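Local atomic coordinates of cytosol aminopeptidase (Staphylococcus aureus subsp. aureus, PDB entry 3KZW), a protein that probably removes N-terminal amino acids, leucine among them, from peptides as a metal-dependent aminopeptidase of the cytosol (leucyl) aminopeptidase family. Residues A[145-153]-A[187-195]. Sequence-based numbering, arbitrary orientation.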
# COMPACT_ATOMS: atom_id res chain seq x y z
N SER A 145 6.12 -44.92 31.37
CA SER A 145 5.29 -44.71 30.20
C SER A 145 5.60 -43.42 29.44
O SER A 145 5.53 -43.41 28.22
CB SER A 145 3.80 -44.77 30.56
OG SER A 145 3.34 -43.53 31.06
N ASP A 146 5.94 -42.35 30.16
CA ASP A 146 6.21 -41.06 29.51
C ASP A 146 7.50 -41.07 28.69
O ASP A 146 7.55 -40.47 27.61
CB ASP A 146 6.25 -39.92 30.54
CG ASP A 146 4.90 -39.67 31.20
OD1 ASP A 146 3.90 -40.33 30.82
OD2 ASP A 146 4.83 -38.81 32.10
N VAL A 147 8.52 -41.75 29.19
CA VAL A 147 9.81 -41.86 28.50
C VAL A 147 9.68 -42.72 27.25
O VAL A 147 10.16 -42.35 26.18
CB VAL A 147 10.92 -42.41 29.44
CG1 VAL A 147 12.23 -42.58 28.68
CG2 VAL A 147 11.12 -41.49 30.63
N LEU A 148 9.01 -43.87 27.38
CA LEU A 148 8.84 -44.81 26.27
C LEU A 148 7.84 -44.32 25.23
O LEU A 148 7.96 -44.66 24.05
CB LEU A 148 8.44 -46.20 26.79
CG LEU A 148 9.39 -46.91 27.77
CD1 LEU A 148 8.77 -48.22 28.24
CD2 LEU A 148 10.76 -47.16 27.16
N MET A 149 6.85 -43.54 25.67
CA MET A 149 5.89 -42.91 24.77
C MET A 149 6.60 -41.92 23.86
O MET A 149 6.46 -41.98 22.64
CB MET A 149 4.80 -42.19 25.57
CG MET A 149 3.55 -41.81 24.78
SD MET A 149 2.46 -43.20 24.43
CE MET A 149 1.99 -43.72 26.09
N ALA A 150 7.37 -41.02 24.47
CA ALA A 150 8.16 -40.02 23.75
C ALA A 150 9.14 -40.68 22.79
O ALA A 150 9.31 -40.23 21.66
CB ALA A 150 8.89 -39.12 24.73
N CYS A 151 9.77 -41.76 23.25
CA CYS A 151 10.69 -42.56 22.43
C CYS A 151 10.00 -43.08 21.17
O CYS A 151 10.54 -42.97 20.07
CB CYS A 151 11.25 -43.72 23.26
SG CYS A 151 12.56 -44.66 22.45
N GLY A 152 8.80 -43.64 21.35
CA GLY A 152 8.01 -44.18 20.24
C GLY A 152 7.56 -43.13 19.23
O GLY A 152 7.69 -43.34 18.02
N ILE A 153 7.04 -42.01 19.72
CA ILE A 153 6.54 -40.93 18.86
C ILE A 153 7.67 -40.32 18.03
O ILE A 153 7.56 -40.22 16.81
CB ILE A 153 5.82 -39.82 19.67
CG1 ILE A 153 4.58 -40.38 20.38
CG2 ILE A 153 5.41 -38.65 18.76
CD1 ILE A 153 4.03 -39.49 21.49
N LEU A 187 7.36 -53.70 26.04
CA LEU A 187 7.77 -52.90 24.89
C LEU A 187 6.54 -52.26 24.24
O LEU A 187 6.64 -51.66 23.17
CB LEU A 187 8.53 -53.77 23.89
CG LEU A 187 9.66 -53.14 23.07
CD1 LEU A 187 10.85 -52.80 23.95
CD2 LEU A 187 10.09 -54.08 21.95
N ASP A 188 5.39 -52.38 24.91
CA ASP A 188 4.12 -51.92 24.35
C ASP A 188 3.96 -50.40 24.33
O ASP A 188 3.27 -49.86 23.46
CB ASP A 188 2.94 -52.58 25.08
CG ASP A 188 2.83 -54.07 24.80
OD1 ASP A 188 3.30 -54.53 23.73
OD2 ASP A 188 2.26 -54.79 25.64
N PHE A 189 4.60 -49.71 25.28
CA PHE A 189 4.53 -48.25 25.36
C PHE A 189 5.25 -47.56 24.20
O PHE A 189 4.91 -46.43 23.83
CB PHE A 189 5.06 -47.75 26.70
CG PHE A 189 4.17 -48.07 27.87
CD1 PHE A 189 2.99 -47.34 28.09
CD2 PHE A 189 4.50 -49.08 28.76
CE1 PHE A 189 2.16 -47.63 29.17
CE2 PHE A 189 3.67 -49.38 29.85
CZ PHE A 189 2.51 -48.65 30.05
N ILE A 190 6.26 -48.22 23.65
CA ILE A 190 6.98 -47.72 22.48
C ILE A 190 6.15 -47.93 21.22
O ILE A 190 6.00 -47.01 20.41
CB ILE A 190 8.39 -48.36 22.34
CG1 ILE A 190 9.25 -48.04 23.57
CG2 ILE A 190 9.09 -47.88 21.07
CD1 ILE A 190 10.54 -48.84 23.67
N HIS A 191 5.61 -49.13 21.06
CA HIS A 191 4.75 -49.46 19.91
C HIS A 191 3.50 -48.59 19.86
O HIS A 191 2.96 -48.33 18.79
CB HIS A 191 4.36 -50.95 19.92
CG HIS A 191 5.50 -51.88 19.64
ND1 HIS A 191 6.49 -51.60 18.73
CD2 HIS A 191 5.78 -53.11 20.13
CE1 HIS A 191 7.35 -52.60 18.68
NE2 HIS A 191 6.94 -53.54 19.52
N GLU A 192 3.04 -48.15 21.04
CA GLU A 192 1.93 -47.21 21.15
C GLU A 192 2.34 -45.83 20.62
O GLU A 192 1.55 -45.16 19.95
CB GLU A 192 1.46 -47.13 22.61
CG GLU A 192 0.21 -46.29 22.83
CD GLU A 192 -0.36 -46.41 24.23
OE1 GLU A 192 -0.27 -47.51 24.83
OE2 GLU A 192 -0.91 -45.41 24.73
N GLY A 193 3.56 -45.42 20.94
CA GLY A 193 4.10 -44.15 20.47
C GLY A 193 4.34 -44.13 18.97
O GLY A 193 4.09 -43.12 18.31
N ILE A 194 4.82 -45.25 18.44
CA ILE A 194 5.10 -45.41 17.01
C ILE A 194 3.83 -45.21 16.17
O ILE A 194 3.86 -44.50 15.17
CB ILE A 194 5.75 -46.78 16.70
CG1 ILE A 194 7.18 -46.83 17.26
CG2 ILE A 194 5.76 -47.06 15.20
CD1 ILE A 194 7.77 -48.22 17.32
N SER A 195 2.74 -45.84 16.60
CA SER A 195 1.47 -45.75 15.88
C SER A 195 0.88 -44.34 15.92
O SER A 195 0.22 -43.92 14.96
CB SER A 195 0.47 -46.79 16.41
OG SER A 195 0.22 -46.60 17.79
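A close helix-helix crossing at a pair of glycines joins helix 144-157 of the N-terminal domain to helix 188-208, which probably leads into the catalytic domain, as in other members of this family. The axes of 145-153 and 188-195 approach to 6.5 Å and cross at -39°; Gly152 and Gly193 are the closest pair, with CA atoms 3.9 Å apart. With no side chain on either glycine, backbone lies against backbone, and CA-H...O contacts run in both directions: Gly152 CA to Ile190 O (3.5 Å), Ile153 CA to Gly193 O (3.3 Å), and, the other way, Ile190 CA to Leu148 O and Ile194 CA to Gly152 O. Ile153 and Ile194 flank the crossing, each laying its CG1 against the carbonyl oxygen of the opposing glycine. Toward the helix starts, Leu148 CB touches both Phe189 CB (3.7 Å) and Ile190 CG1, while its CD2 meets Ile190 CD1. Ser145 puts CB over one face of the Phe189 ring, 4.0 Å from the centroid, a CH-pi contact; Met149 CE comes to the ring edge, near its plane. The Met149 chain leaves with CG anti to the backbone N (chi1 -165°), then bends at chi2 and chi3, which brings CE to Glu192 OE2 (3.6 Å). That carboxylate is held by a salt bridge to Lys513. Phe27 of strand 25-29 and Leu179 of strand 175-180 extend the apolar packing around Ile190. Leu148 O and Ile190 O accept backbone hydrogen bonds in their own helices, and Gly152 O takes one from Ser155 OG. No hydrogen bond links the two segments; they are held by close backbone approach and apolar contact, the CA-H...O contacts contributing at most weakly.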